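STM4351 (Salmonella enterica, PDB 2Y7I) binds arginine with high specificity as a periplasmic solute-binding protein of family 3, probably serving arginine uptake. Local coordinates at residues A[108-111]-A[112-115]; A[201-204]-A[205-209]; A[217-220]-A[221-225]. All coordinates share one frame; numbering follows the deposited sequence.

Contact 1: residues A[108-111]-A[112-115]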
# COMPACT_ATOMS: atom_id res chain seq x y z
N ALA A 108 11.29 -34.65 2.61
CA ALA A 108 11.88 -35.98 2.72
C ALA A 108 10.81 -37.08 2.61
O ALA A 108 11.04 -38.10 1.97
CB ALA A 108 12.68 -36.13 4.02
N ASP A 109 9.65 -36.85 3.22
CA ASP A 109 8.54 -37.81 3.17
C ASP A 109 8.04 -38.02 1.73
O ASP A 109 7.46 -39.06 1.42
CB ASP A 109 7.36 -37.35 4.03
CG ASP A 109 7.68 -37.33 5.52
OD1 ASP A 109 8.57 -38.06 5.98
OD2 ASP A 109 6.99 -36.55 6.23
N LEU A 110 8.26 -37.03 0.87
CA LEU A 110 7.83 -37.12 -0.53
C LEU A 110 8.84 -37.79 -1.46
O LEU A 110 8.66 -37.80 -2.68
CB LEU A 110 7.45 -35.72 -1.04
CG LEU A 110 6.09 -35.24 -0.52
CD1 LEU A 110 5.98 -33.71 -0.65
CD2 LEU A 110 4.97 -35.92 -1.29
N LYS A 111 9.90 -38.37 -0.88
CA LYS A 111 10.93 -39.05 -1.68
C LYS A 111 10.30 -40.07 -2.65
O LYS A 111 9.54 -40.94 -2.23
CB LYS A 111 11.96 -39.73 -0.76
CG LYS A 111 13.23 -40.19 -1.48
CD LYS A 111 14.10 -41.09 -0.60
CE LYS A 111 15.22 -41.74 -1.41
NZ LYS A 111 15.95 -42.78 -0.63
N GLY A 112 10.60 -39.94 -3.94
CA GLY A 112 10.12 -40.89 -4.95
C GLY A 112 8.68 -40.66 -5.39
O GLY A 112 8.11 -41.46 -6.12
N LYS A 113 8.08 -39.56 -4.95
CA LYS A 113 6.67 -39.31 -5.21
C LYS A 113 6.51 -38.20 -6.24
O LYS A 113 7.47 -37.48 -6.56
CB LYS A 113 5.91 -38.98 -3.90
CG LYS A 113 6.06 -40.02 -2.77
CD LYS A 113 5.41 -41.36 -3.11
CE LYS A 113 5.57 -42.35 -1.96
NZ LYS A 113 5.05 -43.69 -2.31
N LYS A 114 5.29 -38.08 -6.76
CA LYS A 114 4.97 -37.11 -7.80
C LYS A 114 4.32 -35.88 -7.20
O LYS A 114 3.32 -35.98 -6.48
CB LYS A 114 4.05 -37.72 -8.86
CG LYS A 114 4.71 -38.78 -9.74
CD LYS A 114 3.72 -39.40 -10.73
CE LYS A 114 4.46 -40.21 -11.78
NZ LYS A 114 3.56 -40.68 -12.89
N VAL A 115 4.90 -34.72 -7.49
CA VAL A 115 4.34 -33.45 -7.05
C VAL A 115 4.10 -32.53 -8.26
O VAL A 115 5.01 -32.26 -9.05
CB VAL A 115 5.23 -32.76 -5.98
CG1 VAL A 115 4.69 -31.38 -5.64
CG2 VAL A 115 5.28 -33.60 -4.73
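Leu110 and Lys113 meet at the two ends of a tight turn, the N-H of Lys113 bonding to the carbonyl of Leu110 (Lys113 N to Leu110 O, 2.9 Å). The bond is bent, 144° at the hydrogen. Lys111 and Gly112 fill the corner. Lys111 takes part through its backbone at the second position of the turn, while its extended side chain leads outward. Gly112 takes a positive phi of 79°, as is usual at the third position of a type II turn. Lys113 starts toward the turn, its CB 3.2 Å from Leu110 O, and then bends at chi2 (-66°), which carries the ammonium end off. On the buried side Leu110 lies at about a right angle to its neighbours: CD2 is 4.1 Å from Lys113 CB, and CD1 is 4.1 Å from Val115 CG2. Tyr104 and Met177 also pack on Leu110. Backbone bonds of Gly112 with Ala133, and of Lys113 and Val115 with Thr135, join this part of the chain to the neighbouring strand 135-139 and the loop before it. This is a type II beta turn, with glycine at its third position, leading from a short 3-10 segment into strand 114-118 of the mixed sheet.

Contact 2: residues A[201-204]-A[205-209]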
# COMPACT_ATOMS: atom_id res chain seq x y z
N ALA A 201 8.92 4.64 -20.52
CA ALA A 201 7.86 5.63 -20.36
C ALA A 201 6.61 4.97 -19.78
O ALA A 201 5.98 5.48 -18.85
CB ALA A 201 7.54 6.33 -21.67
N LEU A 202 6.25 3.83 -20.34
CA LEU A 202 5.13 3.08 -19.80
C LEU A 202 5.44 2.60 -18.38
O LEU A 202 4.61 2.74 -17.49
CB LEU A 202 4.80 1.90 -20.72
CG LEU A 202 3.61 0.98 -20.42
CD1 LEU A 202 4.06 -0.16 -19.58
CD2 LEU A 202 2.44 1.71 -19.77
N LEU A 203 6.63 2.04 -18.16
CA LEU A 203 6.99 1.54 -16.83
C LEU A 203 6.88 2.63 -15.77
O LEU A 203 6.33 2.38 -14.69
CB LEU A 203 8.41 0.96 -16.85
CG LEU A 203 8.96 0.43 -15.52
CD1 LEU A 203 8.20 -0.81 -15.08
CD2 LEU A 203 10.43 0.12 -15.70
N GLN A 204 7.39 3.82 -16.06
CA GLN A 204 7.35 4.92 -15.09
C GLN A 204 5.93 5.46 -14.84
O GLN A 204 5.62 5.92 -13.75
CB GLN A 204 8.33 6.05 -15.44
CG GLN A 204 9.83 5.64 -15.41
CD GLN A 204 10.18 4.53 -14.40
OE1 GLN A 204 9.72 4.53 -13.25
NE2 GLN A 204 11.01 3.59 -14.84
N GLU A 205 5.07 5.37 -15.86
CA GLU A 205 3.66 5.71 -15.69
C GLU A 205 3.02 4.73 -14.72
O GLU A 205 2.27 5.13 -13.84
CB GLU A 205 2.93 5.60 -17.01
CG GLU A 205 2.97 6.83 -17.87
CD GLU A 205 1.93 6.74 -18.97
OE1 GLU A 205 2.19 6.05 -19.98
OE2 GLU A 205 0.84 7.31 -18.79
N ILE A 206 3.33 3.45 -14.91
CA ILE A 206 2.83 2.37 -14.05
C ILE A 206 3.32 2.55 -12.62
O ILE A 206 2.54 2.41 -11.66
CB ILE A 206 3.22 0.98 -14.60
CG1 ILE A 206 2.35 0.62 -15.81
CG2 ILE A 206 3.09 -0.10 -13.52
CD1 ILE A 206 2.85 -0.59 -16.57
N ASN A 207 4.61 2.84 -12.46
CA ASN A 207 5.16 3.12 -11.12
C ASN A 207 4.52 4.32 -10.43
O ASN A 207 4.21 4.26 -9.24
CB ASN A 207 6.68 3.28 -11.18
CG ASN A 207 7.41 1.95 -11.10
OD1 ASN A 207 6.94 1.02 -10.45
ND2 ASN A 207 8.54 1.85 -11.79
N ALA A 208 4.32 5.40 -11.18
CA ALA A 208 3.69 6.59 -10.62
C ALA A 208 2.26 6.26 -10.17
O ALA A 208 1.81 6.74 -9.14
CB ALA A 208 3.69 7.73 -11.62
N ALA A 209 1.57 5.42 -10.94
CA ALA A 209 0.21 4.99 -10.60
C ALA A 209 0.19 4.06 -9.38
O ALA A 209 -0.64 4.23 -8.48
CB ALA A 209 -0.45 4.32 -11.80
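Residues 201-209 form regular alpha-helix within helix 200-214, with four successive i to i+4 bonds running from Glu205 N to Ala201 O through to Ala208 N to Gln204 O. The Ile206 N to Leu202 O bond among them is 3.0 Å. On the buried side Leu202 and Ile206 touch by their ends: CD1 of Leu202 is 3.3 Å from CD1 of Ile206, tighter than a usual methyl contact. Leu202 CD2 also lies 4.0 Å from Ile206 CD1, and both residues rest on Val195 of strand 194-195. Glu205 keeps its chain extended beyond CG, with CG 3.4 Å from Ala201 O, and its carboxylate forms a salt bridge to Arg6. Gln204 and Asn207, three residues apart, lie side by side, pointing the same way. Gln204 bends at chi2 (-31°), bringing OE1 to Asn207 ND2 at 3.3 Å. The bond is almost straight, 173° at the hydrogen, and the acceptor lies in the Asn207 amide plane, but the donor stands above the Gln204 carbonyl plane. The side chain of Asn207 is about 5 Å from a bound zinc ion. Asp200 takes the Gln204 NE2, while Asn207 OD1 accepts from the backbone N of Gln87. Each amide is thus held at both its oxygen and its nitrogen, which fixes which end is which and ties the helix to the loop at Gln87.

Contact 3: residues A[217-220]-A[221-225]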
# COMPACT_ATOMS: atom_id res chain seq x y z
N PRO A 217 -6.54 3.80 0.79
CA PRO A 217 -7.28 2.89 1.67
C PRO A 217 -7.83 1.69 0.88
O PRO A 217 -7.90 0.58 1.41
CB PRO A 217 -8.42 3.75 2.20
CG PRO A 217 -7.93 5.16 2.06
CD PRO A 217 -7.06 5.18 0.85
N GLU A 218 -8.19 1.92 -0.39
CA GLU A 218 -8.73 0.88 -1.28
C GLU A 218 -7.80 -0.30 -1.48
O GLU A 218 -8.25 -1.44 -1.64
CB GLU A 218 -9.09 1.46 -2.65
CG GLU A 218 -10.32 2.37 -2.66
CD GLU A 218 -10.01 3.83 -2.33
OE1 GLU A 218 -8.85 4.15 -1.99
OE2 GLU A 218 -10.93 4.67 -2.41
N TYR A 219 -6.50 -0.03 -1.47
CA TYR A 219 -5.50 -1.07 -1.69
C TYR A 219 -5.40 -1.98 -0.47
O TYR A 219 -5.24 -3.19 -0.60
CB TYR A 219 -4.17 -0.41 -2.09
CG TYR A 219 -2.96 -1.31 -2.14
CD1 TYR A 219 -2.79 -2.25 -3.16
CD2 TYR A 219 -1.96 -1.17 -1.19
CE1 TYR A 219 -1.66 -3.06 -3.19
CE2 TYR A 219 -0.84 -1.96 -1.21
CZ TYR A 219 -0.69 -2.90 -2.21
OH TYR A 219 0.45 -3.66 -2.19
N ALA A 220 -5.57 -1.40 0.73
CA ALA A 220 -5.67 -2.19 1.96
C ALA A 220 -6.93 -3.06 1.93
O ALA A 220 -6.90 -4.23 2.33
CB ALA A 220 -5.66 -1.29 3.18
N GLN A 221 -8.02 -2.49 1.42
CA GLN A 221 -9.28 -3.23 1.28
C GLN A 221 -9.20 -4.37 0.26
O GLN A 221 -9.82 -5.41 0.46
CB GLN A 221 -10.44 -2.27 0.96
CG GLN A 221 -10.73 -1.25 2.06
CD GLN A 221 -11.47 -0.03 1.55
OE1 GLN A 221 -11.80 0.08 0.37
NE2 GLN A 221 -11.73 0.92 2.46
N MET A 222 -8.44 -4.18 -0.82
CA MET A 222 -8.20 -5.26 -1.80
C MET A 222 -7.52 -6.47 -1.16
O MET A 222 -7.88 -7.62 -1.44
CB MET A 222 -7.33 -4.77 -2.96
CG MET A 222 -8.01 -3.83 -3.93
SD MET A 222 -6.80 -3.25 -5.13
CE MET A 222 -7.67 -1.87 -5.87
N GLN A 223 -6.54 -6.21 -0.30
CA GLN A 223 -5.82 -7.26 0.42
C GLN A 223 -6.74 -7.98 1.40
O GLN A 223 -6.75 -9.22 1.47
CB GLN A 223 -4.62 -6.66 1.15
CG GLN A 223 -3.50 -6.17 0.21
CD GLN A 223 -2.33 -5.55 0.97
OE1 GLN A 223 -1.87 -4.45 0.64
NE2 GLN A 223 -1.85 -6.23 2.00
N GLU A 224 -7.51 -7.20 2.16
CA GLU A 224 -8.55 -7.72 3.05
C GLU A 224 -9.53 -8.63 2.30
O GLU A 224 -9.84 -9.73 2.76
CB GLU A 224 -9.27 -6.56 3.73
CG GLU A 224 -10.53 -6.91 4.52
CD GLU A 224 -11.22 -5.68 5.10
OE1 GLU A 224 -11.20 -4.60 4.46
OE2 GLU A 224 -11.79 -5.79 6.20
N LYS A 225 -10.01 -8.17 1.14
CA LYS A 225 -10.96 -8.96 0.36
C LYS A 225 -10.39 -10.29 -0.10
O LYS A 225 -11.02 -11.34 0.06
CB LYS A 225 -11.46 -8.17 -0.85
CG LYS A 225 -12.25 -9.03 -1.83
CD LYS A 225 -12.97 -8.21 -2.87
CE LYS A 225 -13.95 -9.10 -3.61
NZ LYS A 225 -14.79 -8.32 -4.56
O HOH W 1 -10.87 -1.55 -2.59
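The first turns of the C-terminal helix 217-227, which begins with Pro217, bring Tyr219 and Gln223 together one turn apart. In one of the two modelled conformers of Tyr219, OE1 of Gln223 lies over one face of the ring, nearest to Tyr219 CE2 at 3.3 Å; the other conformer leaves this contact doubtful. In the backbone, Glu224 N bonds to Ala220 O at 3.0 Å, whereas Gln223 N to Tyr219 O, 3.3 Å, is weak. On the exposed side the extended chain of Gln221, with CG anti to the carbonyl carbon (chi1 -63°), passes back along the first turn, CG 3.4 Å from Pro217 O and OE1 3.6 Å from Glu218 CA. A water donates to Glu218 O at 2.8 Å, and more weakly to Gln221 OE1. The same Glu218 oxygen also accepts from Met222 N, which gives it two donors. The side chain of Met222 packs on Phe31, Asp34 and Ala38 of helix 31-42. Across the subunit interface Ala220 and Gln223 pack on Gln223 and Ala220 of the second subunit, and Tyr219 on Lys214 of that subunit. Gln223 thus meets both Phe31 of its own chain and Ala220 of the second subunit, while the Glu218 carbonyl, used once by the helix and once by water, lies with Gln221 on the exposed side.

In the fold
From the N terminus, contact 1 comes first: its turn closes the loop after strand 95-100 and starts strand 114-118 in the five-stranded mixed sheet. After the helices and strands that follow, contact 2 occupies the front of helix 200-214, beside strand 194-195, and contact 3 opens the next helix, 217-227. The three are in series, neither nested nor crossed. Contact 1 lies on the opposite side of the chain's centre from the other two, its centre about 44 Å from that of contact 2 and 38 Å from that of contact 3. Contacts 2 and 3 sit nearer, centres about 21 Å apart, without touching; both helices pack on helix 31-42.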